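Local coordinates for protein aerobactin synthase IucA (Klebsiella pneumoniae subsp. pneumoniae, PDB 5JM8) that probably catalyses an ATP-dependent condensation in the biosynthesis of the siderophore aerobactin, as an NIS synthetase of the IucA/IucC family that binds ATP and magnesium, at residues 119-124 and 171-176; 127-132 and 371-376; 139-144 and 361-366; 143-148 and 367-372; 375-380 and 495-500. One frame throughout, in Å; residues are numbered along the deposited sequence.

Contact 1: residues 119-124 and 171-176; sequences QQAIDA and PDFAPH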
# COMPACT_ATOMS: atom_id res chain seq x y z
N GLN A 119 5.05 -0.73 -35.07
CA GLN A 119 4.73 0.69 -35.19
C GLN A 119 3.41 0.99 -34.51
O GLN A 119 3.27 2.01 -33.85
CB GLN A 119 4.69 1.11 -36.66
CG GLN A 119 4.43 2.60 -36.88
CD GLN A 119 5.57 3.47 -36.36
OE1 GLN A 119 6.72 3.33 -36.79
NE2 GLN A 119 5.25 4.37 -35.44
N GLN A 120 2.45 0.08 -34.67
CA GLN A 120 1.15 0.22 -34.01
C GLN A 120 1.33 0.30 -32.51
O GLN A 120 0.82 1.21 -31.86
CB GLN A 120 0.23 -0.96 -34.36
CG GLN A 120 -0.28 -0.96 -35.80
CD GLN A 120 -1.11 -2.19 -36.11
OE1 GLN A 120 -1.01 -3.22 -35.43
NE2 GLN A 120 -1.94 -2.10 -37.15
N ALA A 121 2.07 -0.67 -31.96
CA ALA A 121 2.31 -0.74 -30.53
C ALA A 121 2.99 0.52 -30.02
O ALA A 121 2.62 1.05 -28.97
CB ALA A 121 3.14 -1.96 -30.20
N ILE A 122 3.97 1.00 -30.77
CA ILE A 122 4.71 2.21 -30.40
C ILE A 122 3.78 3.42 -30.34
O ILE A 122 3.93 4.28 -29.47
CB ILE A 122 5.87 2.48 -31.38
CG1 ILE A 122 6.96 1.42 -31.21
CG2 ILE A 122 6.45 3.88 -31.16
CD1 ILE A 122 8.03 1.43 -32.28
N ASP A 123 2.83 3.48 -31.26
CA ASP A 123 1.86 4.57 -31.30
C ASP A 123 0.78 4.40 -30.24
O ASP A 123 0.09 5.36 -29.89
CB ASP A 123 1.21 4.67 -32.68
CG ASP A 123 2.18 5.14 -33.76
OD1 ASP A 123 3.13 5.88 -33.43
OD2 ASP A 123 1.97 4.78 -34.94
N ALA A 124 0.63 3.18 -29.74
CA ALA A 124 -0.39 2.88 -28.73
C ALA A 124 0.13 3.06 -27.30
O ALA A 124 -0.64 3.32 -26.38
CB ALA A 124 -0.90 1.46 -28.92
N PRO A 171 1.71 -8.98 -25.03
CA PRO A 171 2.05 -8.01 -23.98
C PRO A 171 2.20 -6.58 -24.48
O PRO A 171 2.19 -5.65 -23.67
CB PRO A 171 3.40 -8.52 -23.47
CG PRO A 171 4.00 -9.21 -24.63
CD PRO A 171 2.85 -9.87 -25.34
N ASP A 172 2.34 -6.41 -25.79
CA ASP A 172 2.75 -5.13 -26.37
C ASP A 172 1.85 -3.97 -25.94
O ASP A 172 2.34 -2.89 -25.61
CB ASP A 172 2.78 -5.24 -27.90
CG ASP A 172 3.67 -6.37 -28.39
OD1 ASP A 172 3.47 -7.52 -27.95
OD2 ASP A 172 4.58 -6.10 -29.21
N PHE A 173 0.54 -4.20 -25.93
CA PHE A 173 -0.43 -3.15 -25.60
C PHE A 173 -0.74 -3.15 -24.11
O PHE A 173 -1.67 -2.48 -23.66
CB PHE A 173 -1.72 -3.34 -26.41
CG PHE A 173 -1.52 -3.22 -27.90
CD1 PHE A 173 -0.90 -4.23 -28.62
CD2 PHE A 173 -1.95 -2.10 -28.58
CE1 PHE A 173 -0.72 -4.13 -29.98
CE2 PHE A 173 -1.78 -1.99 -29.95
CZ PHE A 173 -1.16 -3.00 -30.65
N ALA A 174 0.05 -3.91 -23.35
CA ALA A 174 -0.09 -4.01 -21.90
C ALA A 174 -1.51 -4.37 -21.47
O ALA A 174 -2.10 -3.68 -20.63
CB ALA A 174 0.34 -2.71 -21.25
N PRO A 175 -2.07 -5.46 -22.02
CA PRO A 175 -3.43 -5.84 -21.66
C PRO A 175 -3.49 -6.76 -20.47
O PRO A 175 -2.45 -7.19 -19.96
CB PRO A 175 -3.92 -6.56 -22.91
CG PRO A 175 -2.70 -7.27 -23.38
CD PRO A 175 -1.52 -6.36 -23.05
N HIS A 176 -4.70 -7.07 -20.03
CA HIS A 176 -4.91 -8.10 -19.03
C HIS A 176 -6.30 -8.70 -19.20
O HIS A 176 -7.18 -8.08 -19.80
CB HIS A 176 -4.72 -7.55 -17.62
CG HIS A 176 -5.65 -6.43 -17.28
ND1 HIS A 176 -5.34 -5.11 -17.51
CD2 HIS A 176 -6.88 -6.43 -16.71
CE1 HIS A 176 -6.34 -4.34 -17.10
NE2 HIS A 176 -7.28 -5.13 -16.61

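Contact 2: residues 127-132 and 371-376; sequences DWAALR and APDGGD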
# COMPACT_ATOMS: atom_id res chain seq x y z
N ASP A 127 2.67 5.56 -22.69
CA ASP A 127 3.17 5.42 -21.33
C ASP A 127 4.62 4.96 -21.30
O ASP A 127 5.25 4.99 -20.24
CB ASP A 127 2.30 4.42 -20.55
CG ASP A 127 2.21 3.07 -21.23
OD1 ASP A 127 2.09 3.04 -22.47
OD2 ASP A 127 2.27 2.03 -20.53
N TRP A 128 5.15 4.54 -22.44
CA TRP A 128 6.43 3.85 -22.46
C TRP A 128 7.58 4.73 -21.97
O TRP A 128 8.36 4.32 -21.12
CB TRP A 128 6.75 3.32 -23.87
CG TRP A 128 7.88 2.33 -23.85
CD1 TRP A 128 7.77 0.97 -23.81
CD2 TRP A 128 9.28 2.63 -23.84
NE1 TRP A 128 9.02 0.40 -23.79
CE2 TRP A 128 9.97 1.39 -23.81
CE3 TRP A 128 10.02 3.81 -23.87
CZ2 TRP A 128 11.36 1.31 -23.80
CZ3 TRP A 128 11.41 3.73 -23.86
CH2 TRP A 128 12.06 2.49 -23.83
N ALA A 129 7.67 5.94 -22.51
CA ALA A 129 8.75 6.86 -22.14
C ALA A 129 8.73 7.18 -20.64
O ALA A 129 9.76 7.48 -20.05
CB ALA A 129 8.66 8.14 -22.95
N ALA A 130 7.55 7.10 -20.04
CA ALA A 130 7.39 7.41 -18.62
C ALA A 130 7.95 6.30 -17.72
O ALA A 130 8.14 6.50 -16.52
CB ALA A 130 5.93 7.65 -18.30
N LEU A 131 8.20 5.13 -18.30
CA LEU A 131 8.77 4.00 -17.57
C LEU A 131 10.20 4.28 -17.11
O LEU A 131 10.71 3.64 -16.19
CB LEU A 131 8.75 2.73 -18.42
CG LEU A 131 7.38 2.14 -18.80
CD1 LEU A 131 7.57 0.90 -19.67
CD2 LEU A 131 6.56 1.80 -17.56
N ARG A 132 10.85 5.24 -17.78
CA ARG A 132 12.20 5.65 -17.41
C ARG A 132 12.26 6.32 -16.04
O ARG A 132 13.34 6.45 -15.46
CB ARG A 132 12.75 6.63 -18.45
CG ARG A 132 12.95 6.05 -19.84
CD ARG A 132 13.62 7.08 -20.74
NE ARG A 132 13.88 6.54 -22.07
CZ ARG A 132 13.22 6.89 -23.18
NH1 ARG A 132 12.25 7.80 -23.14
NH2 ARG A 132 13.55 6.34 -24.33
N ALA A 371 15.54 2.00 -27.10
CA ALA A 371 14.33 2.80 -26.97
C ALA A 371 13.71 3.07 -28.34
O ALA A 371 14.40 3.51 -29.26
CB ALA A 371 14.65 4.10 -26.27
N PRO A 372 12.40 2.80 -28.48
CA PRO A 372 11.73 3.12 -29.75
C PRO A 372 11.84 4.60 -30.13
O PRO A 372 11.88 4.92 -31.32
CB PRO A 372 10.27 2.74 -29.49
CG PRO A 372 10.35 1.68 -28.45
CD PRO A 372 11.50 2.06 -27.57
N ASP A 373 11.89 5.48 -29.14
CA ASP A 373 11.97 6.92 -29.39
C ASP A 373 13.41 7.42 -29.44
O ASP A 373 13.66 8.62 -29.57
CB ASP A 373 11.19 7.69 -28.32
CG ASP A 373 11.71 7.44 -26.91
OD1 ASP A 373 12.85 6.95 -26.75
OD2 ASP A 373 10.97 7.74 -25.95
N GLY A 374 14.36 6.50 -29.31
CA GLY A 374 15.77 6.84 -29.42
C GLY A 374 16.37 7.38 -28.14
O GLY A 374 17.53 7.80 -28.12
N GLY A 375 15.59 7.38 -27.07
CA GLY A 375 16.06 7.87 -25.78
C GLY A 375 16.80 6.80 -25.00
O GLY A 375 17.25 5.80 -25.57
N ASP A 376 16.93 7.00 -23.69
CA ASP A 376 17.57 6.03 -22.81
C ASP A 376 16.84 4.71 -22.79
O ASP A 376 15.63 4.66 -22.59
CB ASP A 376 17.65 6.57 -21.38
CG ASP A 376 18.54 7.79 -21.25
OD1 ASP A 376 19.33 8.07 -22.17
OD2 ASP A 376 18.45 8.46 -20.20

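Contact 3: residues 139-144 and 361-366; sequences GEAEQA and TNVLVS. With ATP (adenosine-5'-triphosphate), chain I.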
# COMPACT_ATOMS: atom_id res chain seq x y z
N GLY A 139 5.75 -7.01 -13.59
CA GLY A 139 4.73 -6.92 -14.62
C GLY A 139 5.01 -5.83 -15.65
O GLY A 139 4.79 -6.03 -16.84
N GLU A 140 5.49 -4.68 -15.18
CA GLU A 140 5.82 -3.57 -16.06
C GLU A 140 6.91 -3.96 -17.06
O GLU A 140 6.79 -3.68 -18.25
CB GLU A 140 6.26 -2.35 -15.25
CG GLU A 140 5.13 -1.67 -14.48
CD GLU A 140 5.62 -0.54 -13.60
OE1 GLU A 140 6.69 -0.68 -12.98
OE2 GLU A 140 4.93 0.50 -13.54
N ALA A 141 7.96 -4.60 -16.56
CA ALA A 141 9.08 -4.99 -17.41
C ALA A 141 8.66 -6.03 -18.44
O ALA A 141 9.11 -6.01 -19.57
CB ALA A 141 10.23 -5.53 -16.55
N GLU A 142 7.77 -6.94 -18.03
CA GLU A 142 7.36 -8.04 -18.90
C GLU A 142 6.54 -7.56 -20.09
O GLU A 142 6.38 -8.29 -21.06
CB GLU A 142 6.54 -9.06 -18.11
CG GLU A 142 7.36 -9.92 -17.15
CD GLU A 142 8.42 -10.74 -17.86
OE1 GLU A 142 8.20 -11.14 -19.01
OE2 GLU A 142 9.48 -10.99 -17.25
N GLN A 143 5.99 -6.35 -19.99
CA GLN A 143 5.16 -5.80 -21.06
C GLN A 143 5.78 -4.57 -21.70
O GLN A 143 5.14 -3.89 -22.50
CB GLN A 143 3.77 -5.46 -20.51
CG GLN A 143 2.98 -6.67 -20.06
CD GLN A 143 1.58 -6.31 -19.60
OE1 GLN A 143 1.36 -5.23 -19.04
NE2 GLN A 143 0.63 -7.21 -19.82
N ALA A 144 7.04 -4.30 -21.37
CA ALA A 144 7.72 -3.11 -21.86
C ALA A 144 8.56 -3.39 -23.11
O ALA A 144 9.18 -2.48 -23.66
CB ALA A 144 8.59 -2.51 -20.77
N THR A 361 12.44 -6.63 -9.77
CA THR A 361 12.84 -7.81 -10.53
C THR A 361 12.35 -7.64 -11.96
O THR A 361 11.15 -7.64 -12.21
CB THR A 361 12.26 -9.09 -9.91
OG1 THR A 361 12.63 -9.16 -8.52
CG2 THR A 361 12.78 -10.33 -10.63
N ASN A 362 13.29 -7.46 -12.89
CA ASN A 362 12.95 -7.21 -14.29
C ASN A 362 13.58 -8.24 -15.22
O ASN A 362 14.72 -8.67 -15.01
CB ASN A 362 13.40 -5.82 -14.73
CG ASN A 362 12.90 -4.71 -13.81
OD1 ASN A 362 13.53 -3.66 -13.70
ND2 ASN A 362 11.76 -4.94 -13.16
N VAL A 363 12.85 -8.62 -16.26
CA VAL A 363 13.42 -9.45 -17.31
C VAL A 363 14.45 -8.62 -18.07
O VAL A 363 14.20 -7.46 -18.42
CB VAL A 363 12.35 -10.01 -18.26
CG1 VAL A 363 11.66 -8.87 -19.02
CG2 VAL A 363 12.96 -11.02 -19.22
N LEU A 364 15.62 -9.21 -18.31
CA LEU A 364 16.76 -8.47 -18.85
C LEU A 364 16.48 -7.86 -20.22
O LEU A 364 16.93 -6.76 -20.52
CB LEU A 364 17.97 -9.40 -18.93
CG LEU A 364 19.28 -8.83 -19.47
CD1 LEU A 364 19.78 -7.68 -18.60
CD2 LEU A 364 20.34 -9.92 -19.58
N VAL A 365 15.72 -8.59 -21.05
CA VAL A 365 15.52 -8.21 -22.44
C VAL A 365 14.81 -6.86 -22.59
O VAL A 365 15.01 -6.15 -23.57
CB VAL A 365 14.70 -9.29 -23.19
CG1 VAL A 365 13.29 -9.39 -22.63
CG2 VAL A 365 14.66 -8.99 -24.68
N SER A 366 13.99 -6.51 -21.61
CA SER A 366 13.26 -5.25 -21.65
C SER A 366 14.18 -4.08 -21.31
O SER A 366 13.95 -2.95 -21.75
CB SER A 366 12.07 -5.29 -20.68
OG SER A 366 11.19 -6.34 -21.01
PG ATP I . 8.55 -18.71 -20.98
O1G ATP I . 7.21 -18.18 -20.52
O2G ATP I . 9.72 -17.90 -20.48
O3G ATP I . 8.72 -20.20 -20.76
PB ATP I . 9.02 -19.47 -23.74
O1B ATP I . 8.13 -19.22 -24.94
O2B ATP I . 9.15 -20.88 -23.20
O3B ATP I . 8.57 -18.44 -22.57
PA ATP I . 11.34 -19.21 -25.40
O1A ATP I . 10.88 -20.53 -25.96
O2A ATP I . 12.79 -19.00 -25.05
O3A ATP I . 10.49 -18.89 -24.07
O5' ATP I . 10.91 -18.01 -26.38
C5' ATP I . 11.25 -16.68 -25.99
C4' ATP I . 10.23 -15.67 -26.50
O4' ATP I . 10.68 -14.36 -26.11
C3' ATP I . 10.08 -15.67 -28.01
O3' ATP I . 8.69 -15.75 -28.36
C2' ATP I . 10.70 -14.37 -28.49
O2' ATP I . 9.91 -13.75 -29.50
C1' ATP I . 10.77 -13.50 -27.25
N9 ATP I . 12.03 -12.74 -27.18
C8 ATP I . 12.10 -11.40 -27.14
N7 ATP I . 13.39 -10.98 -27.07
C5 ATP I . 14.17 -12.08 -27.07
C6 ATP I . 15.62 -12.35 -27.02
N6 ATP I . 16.49 -11.31 -26.96
N1 ATP I . 16.02 -13.64 -27.04
C2 ATP I . 15.15 -14.66 -27.11
N3 ATP I . 13.81 -14.48 -27.16
C4 ATP I . 13.27 -13.24 -27.14
O HOH W 1 10.21 -8.75 -15.88

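Contact 4: residues 143-148 and 367-372; sequences QALLVG and LTQAAP. With ATP (adenosine-5'-triphosphate), chain I.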
# COMPACT_ATOMS: atom_id res chain seq x y z
N GLN A 143 5.99 -6.35 -19.99
CA GLN A 143 5.16 -5.80 -21.06
C GLN A 143 5.78 -4.57 -21.70
O GLN A 143 5.14 -3.89 -22.50
CB GLN A 143 3.77 -5.46 -20.51
CG GLN A 143 2.98 -6.67 -20.06
CD GLN A 143 1.58 -6.31 -19.60
OE1 GLN A 143 1.36 -5.23 -19.04
NE2 GLN A 143 0.63 -7.21 -19.82
N ALA A 144 7.04 -4.30 -21.37
CA ALA A 144 7.72 -3.11 -21.86
C ALA A 144 8.56 -3.39 -23.11
O ALA A 144 9.18 -2.48 -23.66
CB ALA A 144 8.59 -2.51 -20.77
N LEU A 145 8.59 -4.64 -23.54
CA LEU A 145 9.32 -5.01 -24.75
C LEU A 145 8.46 -4.83 -25.99
O LEU A 145 7.52 -5.59 -26.23
CB LEU A 145 9.81 -6.46 -24.65
CG LEU A 145 10.65 -6.98 -25.83
CD1 LEU A 145 11.98 -6.25 -25.91
CD2 LEU A 145 10.86 -8.48 -25.73
N LEU A 146 8.79 -3.82 -26.79
CA LEU A 146 8.04 -3.50 -28.00
C LEU A 146 8.83 -3.85 -29.26
O LEU A 146 8.26 -3.98 -30.34
CB LEU A 146 7.65 -2.02 -28.03
CG LEU A 146 6.75 -1.52 -26.90
CD1 LEU A 146 6.38 -0.07 -27.17
CD2 LEU A 146 5.50 -2.38 -26.74
N VAL A 147 10.15 -3.97 -29.13
CA VAL A 147 11.00 -4.30 -30.26
C VAL A 147 11.05 -5.81 -30.48
O VAL A 147 11.10 -6.28 -31.62
CB VAL A 147 12.44 -3.78 -30.07
CG1 VAL A 147 13.34 -4.24 -31.21
CG2 VAL A 147 12.44 -2.26 -29.98
N GLY A 148 11.05 -6.56 -29.39
CA GLY A 148 11.13 -8.01 -29.46
C GLY A 148 12.57 -8.46 -29.54
O GLY A 148 13.47 -7.80 -29.02
N LEU A 367 15.22 -4.35 -20.53
CA LEU A 367 16.13 -3.31 -20.08
C LEU A 367 17.11 -2.94 -21.18
O LEU A 367 17.35 -1.76 -21.45
CB LEU A 367 16.90 -3.77 -18.83
CG LEU A 367 16.05 -4.12 -17.61
CD1 LEU A 367 16.91 -4.77 -16.54
CD2 LEU A 367 15.36 -2.88 -17.06
N THR A 368 17.68 -3.95 -21.82
CA THR A 368 18.66 -3.75 -22.87
C THR A 368 18.04 -3.16 -24.14
O THR A 368 18.72 -2.46 -24.88
CB THR A 368 19.33 -5.07 -23.25
OG1 THR A 368 18.34 -5.96 -23.77
CG2 THR A 368 20.00 -5.70 -22.04
N GLN A 369 16.77 -3.48 -24.37
CA GLN A 369 16.05 -3.05 -25.57
C GLN A 369 16.29 -1.58 -25.91
O GLN A 369 16.16 -0.70 -25.05
CB GLN A 369 14.54 -3.28 -25.40
CG GLN A 369 13.65 -2.54 -26.41
CD GLN A 369 12.16 -2.68 -26.12
OE1 GLN A 369 11.37 -3.00 -27.01
NE2 GLN A 369 11.77 -2.43 -24.88
N ALA A 370 16.65 -1.34 -27.16
CA ALA A 370 16.83 0.02 -27.64
C ALA A 370 15.50 0.76 -27.58
O ALA A 370 14.46 0.21 -27.93
CB ALA A 370 17.38 0.02 -29.05
N ALA A 371 15.54 2.00 -27.10
CA ALA A 371 14.33 2.80 -26.97
C ALA A 371 13.71 3.07 -28.34
O ALA A 371 14.40 3.51 -29.26
CB ALA A 371 14.65 4.10 -26.27
N PRO A 372 12.40 2.80 -28.48
CA PRO A 372 11.73 3.12 -29.75
C PRO A 372 11.84 4.60 -30.13
O PRO A 372 11.88 4.92 -31.32
CB PRO A 372 10.27 2.74 -29.49
CG PRO A 372 10.35 1.68 -28.45
CD PRO A 372 11.50 2.06 -27.57
PG ATP I . 8.55 -18.71 -20.98
O1G ATP I . 7.21 -18.18 -20.52
O2G ATP I . 9.72 -17.90 -20.48
O3G ATP I . 8.72 -20.20 -20.76
PB ATP I . 9.02 -19.47 -23.74
O1B ATP I . 8.13 -19.22 -24.94
O2B ATP I . 9.15 -20.88 -23.20
O3B ATP I . 8.57 -18.44 -22.57
PA ATP I . 11.34 -19.21 -25.40
O1A ATP I . 10.88 -20.53 -25.96
O2A ATP I . 12.79 -19.00 -25.05
O3A ATP I . 10.49 -18.89 -24.07
O5' ATP I . 10.91 -18.01 -26.38
C5' ATP I . 11.25 -16.68 -25.99
C4' ATP I . 10.23 -15.67 -26.50
O4' ATP I . 10.68 -14.36 -26.11
C3' ATP I . 10.08 -15.67 -28.01
O3' ATP I . 8.69 -15.75 -28.36
C2' ATP I . 10.70 -14.37 -28.49
O2' ATP I . 9.91 -13.75 -29.50
C1' ATP I . 10.77 -13.50 -27.25
N9 ATP I . 12.03 -12.74 -27.18
C8 ATP I . 12.10 -11.40 -27.14
N7 ATP I . 13.39 -10.98 -27.07
C5 ATP I . 14.17 -12.08 -27.07
C6 ATP I . 15.62 -12.35 -27.02
N6 ATP I . 16.49 -11.31 -26.96
N1 ATP I . 16.02 -13.64 -27.04
C2 ATP I . 15.15 -14.66 -27.11
N3 ATP I . 13.81 -14.48 -27.16
C4 ATP I . 13.27 -13.24 -27.14

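Contact 5: residues 375-380 and 495-500; sequences GDSLLV and TAALGA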
# COMPACT_ATOMS: atom_id res chain seq x y z
N GLY A 375 15.59 7.38 -27.07
CA GLY A 375 16.06 7.87 -25.78
C GLY A 375 16.80 6.80 -25.00
O GLY A 375 17.25 5.80 -25.57
N ASP A 376 16.93 7.00 -23.69
CA ASP A 376 17.57 6.03 -22.81
C ASP A 376 16.84 4.71 -22.79
O ASP A 376 15.63 4.66 -22.59
CB ASP A 376 17.65 6.57 -21.38
CG ASP A 376 18.54 7.79 -21.25
OD1 ASP A 376 19.33 8.07 -22.17
OD2 ASP A 376 18.45 8.46 -20.20
N SER A 377 17.57 3.62 -22.99
CA SER A 377 17.03 2.29 -22.73
C SER A 377 16.72 2.21 -21.24
O SER A 377 17.27 2.97 -20.44
CB SER A 377 18.00 1.20 -23.16
OG SER A 377 19.18 1.23 -22.38
N LEU A 378 15.84 1.29 -20.85
CA LEU A 378 15.41 1.18 -19.46
C LEU A 378 16.55 0.74 -18.55
O LEU A 378 16.51 0.95 -17.34
CB LEU A 378 14.24 0.22 -19.35
CG LEU A 378 12.95 0.71 -20.01
CD1 LEU A 378 11.91 -0.41 -20.07
CD2 LEU A 378 12.38 1.92 -19.28
N LEU A 379 17.57 0.11 -19.14
CA LEU A 379 18.78 -0.23 -18.40
C LEU A 379 19.55 1.03 -18.05
O LEU A 379 20.00 1.21 -16.93
CB LEU A 379 19.66 -1.18 -19.21
CG LEU A 379 21.05 -1.48 -18.65
CD1 LEU A 379 20.98 -2.04 -17.23
CD2 LEU A 379 21.79 -2.45 -19.56
N VAL A 380 19.69 1.91 -19.04
CA VAL A 380 20.42 3.16 -18.87
C VAL A 380 19.68 4.09 -17.91
O VAL A 380 20.31 4.88 -17.20
CB VAL A 380 20.64 3.86 -20.23
CG1 VAL A 380 21.18 5.28 -20.05
CG2 VAL A 380 21.58 3.05 -21.09
N THR A 495 26.26 -4.86 -22.40
CA THR A 495 27.42 -4.03 -22.72
C THR A 495 27.12 -3.12 -23.92
O THR A 495 27.58 -1.98 -23.97
CB THR A 495 28.66 -4.88 -23.03
OG1 THR A 495 28.42 -5.71 -24.17
CG2 THR A 495 29.02 -5.76 -21.84
N ALA A 496 26.34 -3.63 -24.87
CA ALA A 496 25.98 -2.87 -26.06
C ALA A 496 25.05 -1.70 -25.74
O ALA A 496 25.22 -0.61 -26.27
CB ALA A 496 25.33 -3.78 -27.09
N ALA A 497 24.07 -1.95 -24.88
CA ALA A 497 23.15 -0.91 -24.45
C ALA A 497 23.91 0.24 -23.79
O ALA A 497 23.64 1.41 -24.06
CB ALA A 497 22.12 -1.48 -23.49
N LEU A 498 24.86 -0.11 -22.93
CA LEU A 498 25.65 0.88 -22.22
C LEU A 498 26.64 1.57 -23.15
O LEU A 498 26.94 2.75 -22.99
CB LEU A 498 26.39 0.22 -21.06
CG LEU A 498 25.46 -0.40 -20.01
CD1 LEU A 498 26.21 -1.39 -19.13
CD2 LEU A 498 24.80 0.68 -19.17
N GLY A 499 27.14 0.81 -24.13
CA GLY A 499 28.02 1.37 -25.14
C GLY A 499 27.29 2.36 -26.02
O GLY A 499 27.82 3.42 -26.36
N ALA A 500 26.06 2.01 -26.40
CA ALA A 500 25.26 2.86 -27.28
C ALA A 500 24.90 4.18 -26.60
O ALA A 500 24.72 5.19 -27.27
CB ALA A 500 24.01 2.13 -27.70
O HOH W 2 21.18 1.91 -24.33

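Contact 1: residues 119-124 and 171-176
A type I beta turn, Pro171 to Ala174, packs here against the last turns of the helix 101-124. The turn is closed by Ala174 N donating to Pro171 O. It carries Phe173 at its third position, and that ring does most of the touching. Phe173 CG lies anti to the carbonyl carbon (chi1 -63°), which sends the ring along the helix surface. Over one face of the ring sits Ala121 CA, 4.1 Å from Phe173 CZ. Ala124 CB approaches Phe173 CE2 obliquely at 3.7 Å. Beside the ring, Ala121 CB meets Asp172 CB at 4.0 Å. No hydrogen bond crosses between the two segments, so the contact is apolar packing. Two small alanines, one helical turn apart, let the ring come close to the helix backbone. His126 of the second subunit also meets the Phe173 ring, with planes about 25° apart, and packs on Ala124. The arrangement is a helix end packed on an aromatic residue of a beta turn, at a subunit interface.

Contact 2: residues 127-132 and 371-376
The Trp128 ring and the Arg132 guanidinium are the flat groups of this contact. Pro372 CD lies over one face of the indole, 3.9 Å from the centroid of the six-membered ring and 13° off its normal. This is a CH-pi contact. Arg132 NH2 lies at the indole edge, in plane. In turn, Trp128 CZ3 stands over one face of the guanidinium. Around the guanidinium edge are Asp376 O, Ala371 CB and the carboxylate of Asp373.

Arg132 is extended from CG to NE and grips Asp373 end-on, as a salt bridge with two bonds. Arg132 NH2 reaches Asp373 OD1 at 2.6 Å, and Arg132 NH1 reaches Asp373 OD2 at 3.1 Å. Both oxygens use their syn lone pairs, and the two planes are only 22° apart. Arg132 NE donates to Asp376 O at 2.6 Å, nearly straight at 168°. Bonds from NE, NH1 and NH2, all near its plane, fix the rotation of the guanidinium. Asp373 OD1 also accepts from Gly375 N at 2.8 Å, forming an Asx turn.

The indole nitrogen, Trp128 NE1, is bonded to Ala144 O, and the Asp376 carboxylate pairs with Lys384. The contact ties the loop between helices 101-124 and 138-142 to the loop between helices 364-368 and 378-390, with Leu378 of helix 378-390 packing on Trp128.

Contact 3: residues 139-144 and 361-366
The end of helix 138-142 packs here on the junction of strand 360-363 and helix 364-368, near the ATP pocket. The Ala141 methyl points at the junction, and its CB lies 3.7 Å from Asn362 CB. Glu142 starts out away from the other segment, but its chain bends at chi2 (-61°). The bend brings the carboxylate back, and the Glu142 and Val363 side chains cross at about a right angle, with Glu142 OE2 3.2 Å from Val363 CB. Water 1 joins the same two residues: it donates to Glu142 OE2 and accepts from Val363 N. Glu142 has further partners, a salt bridge to Arg446 and a hydrogen bond to Thr263, so its buried charge is probably well balanced. In the first turn of helix 364-368, Val365 CG2 comes 3.4 Å from ATP N7. Ser366 points back at helix 138-142, its OG anti to the carbonyl carbon (chi1 -59°). Ala141 O takes two donors, Ala144 N and this hydroxyl. Ser366 OG donates to Ala141 O at 2.6 Å, from above the carbonyl plane.

Contact 4: residues 143-148 and 367-372
Gln369, the first residue to leave helical geometry after helix 364-368, clamps the loop 143-148 beside the ATP pocket with its side-chain amide. Three hydrogen bonds form this first shell. Gln369 OE1 accepts from two successive backbone amides. Leu146 N comes in the carbonyl plane, on a lone pair, at 2.7 Å. Val147 N comes nearly along the C=O axis at 2.6 Å. The other end of the amide, Gln369 NE2, donates to Ala144 O at 2.9 Å, with an N-H...O angle of 163°. That acceptor lies in the amide plane of Gln369 but is met from above its own carbonyl plane. Both ends of the amide are therefore used, and its flip state is fixed.

Leu145 and Val147 pack against the Gln369 side chain. The Gln369 chain leaves with CG anti to the backbone N (chi1 164°) and stays extended beyond CG. Val147 crosses it obliquely, with Val147 CG2 3.8 Å from Gln369 CG. Leu145 does the same and brings CD1 to 3.6 Å from Gln369 CD.

Further out, Leu378 of helix 378-390 packs on Ala144, and Val14 and Cys18 of helix 14-26 touch Val147. The loop so positioned lines the nucleotide pocket with Leu145 and Gly148. Gly148 C lies 3.6 Å from ATP N7, and Leu145 CD2 lies 3.5 Å from ATP C8.

Contact 5: residues 375-380 and 495-500
The N-terminal turn of helix 378-390 packs here against the last turns of helix 475-500. Leu379 carries much of the apolar contact. Its CB points toward the other helix. CG follows anti to the backbone N (chi1 172°), which carries the branch outward across the gap. Of the two methyls, CD2 makes the contact. Leu379 CD2 lies 4.1 Å from Ala497 CB and 4.2 Å from Leu498 CG, so it rests on two neighbouring residues of the facing helix. Trp401 of helix 394-420 and Leu367 also touch this side chain.

Val380 adds a second apolar point. Its CG2, anti to the carbonyl carbon, lies 4.0 Å from Ala497 O and 4.4 Å from Leu498 CD2. The packing is loose, with no carbon pair across the segments closer than 4.1 Å.

Ser377 sits at the N-cap of helix 378-390. Its OG takes the crowded position between the backbone N and the carbonyl carbon (chi1 65°). From there it accepts a weak capping bond from Val380 N at 3.4 Å. The same hydroxyl faces Ala497. No direct hydrogen bond joins the two segments, but one water bridges them. Water 2 lies 2.9 Å from Ser377 OG and donates to Ala497 O at 2.5 Å.

How the contacts relate
Contacts 3, 4 and 5 are buried, while contacts 1 and 2 are partly exposed, and contact 1 borders the second subunit. Contacts 3 and 4 share Gln143 and Ala144, both use helix 364-368, and both touch ATP. There, Ser366 and Gln369 bond directly to backbone groups, and the charged Glu142 reaches a backbone N through a water. Contact 2 shares Ala371 and Pro372 with contact 4, and Gly375 and Asp376 with contact 5. Farther from the nucleotide, it relies on a salt bridge. Contacts 1 and 5 are mainly apolar and do not touch each other. Leu378 of contact 5 packs on both contact 2 and contact 3, while Ile122 of contact 1 packs on Pro372.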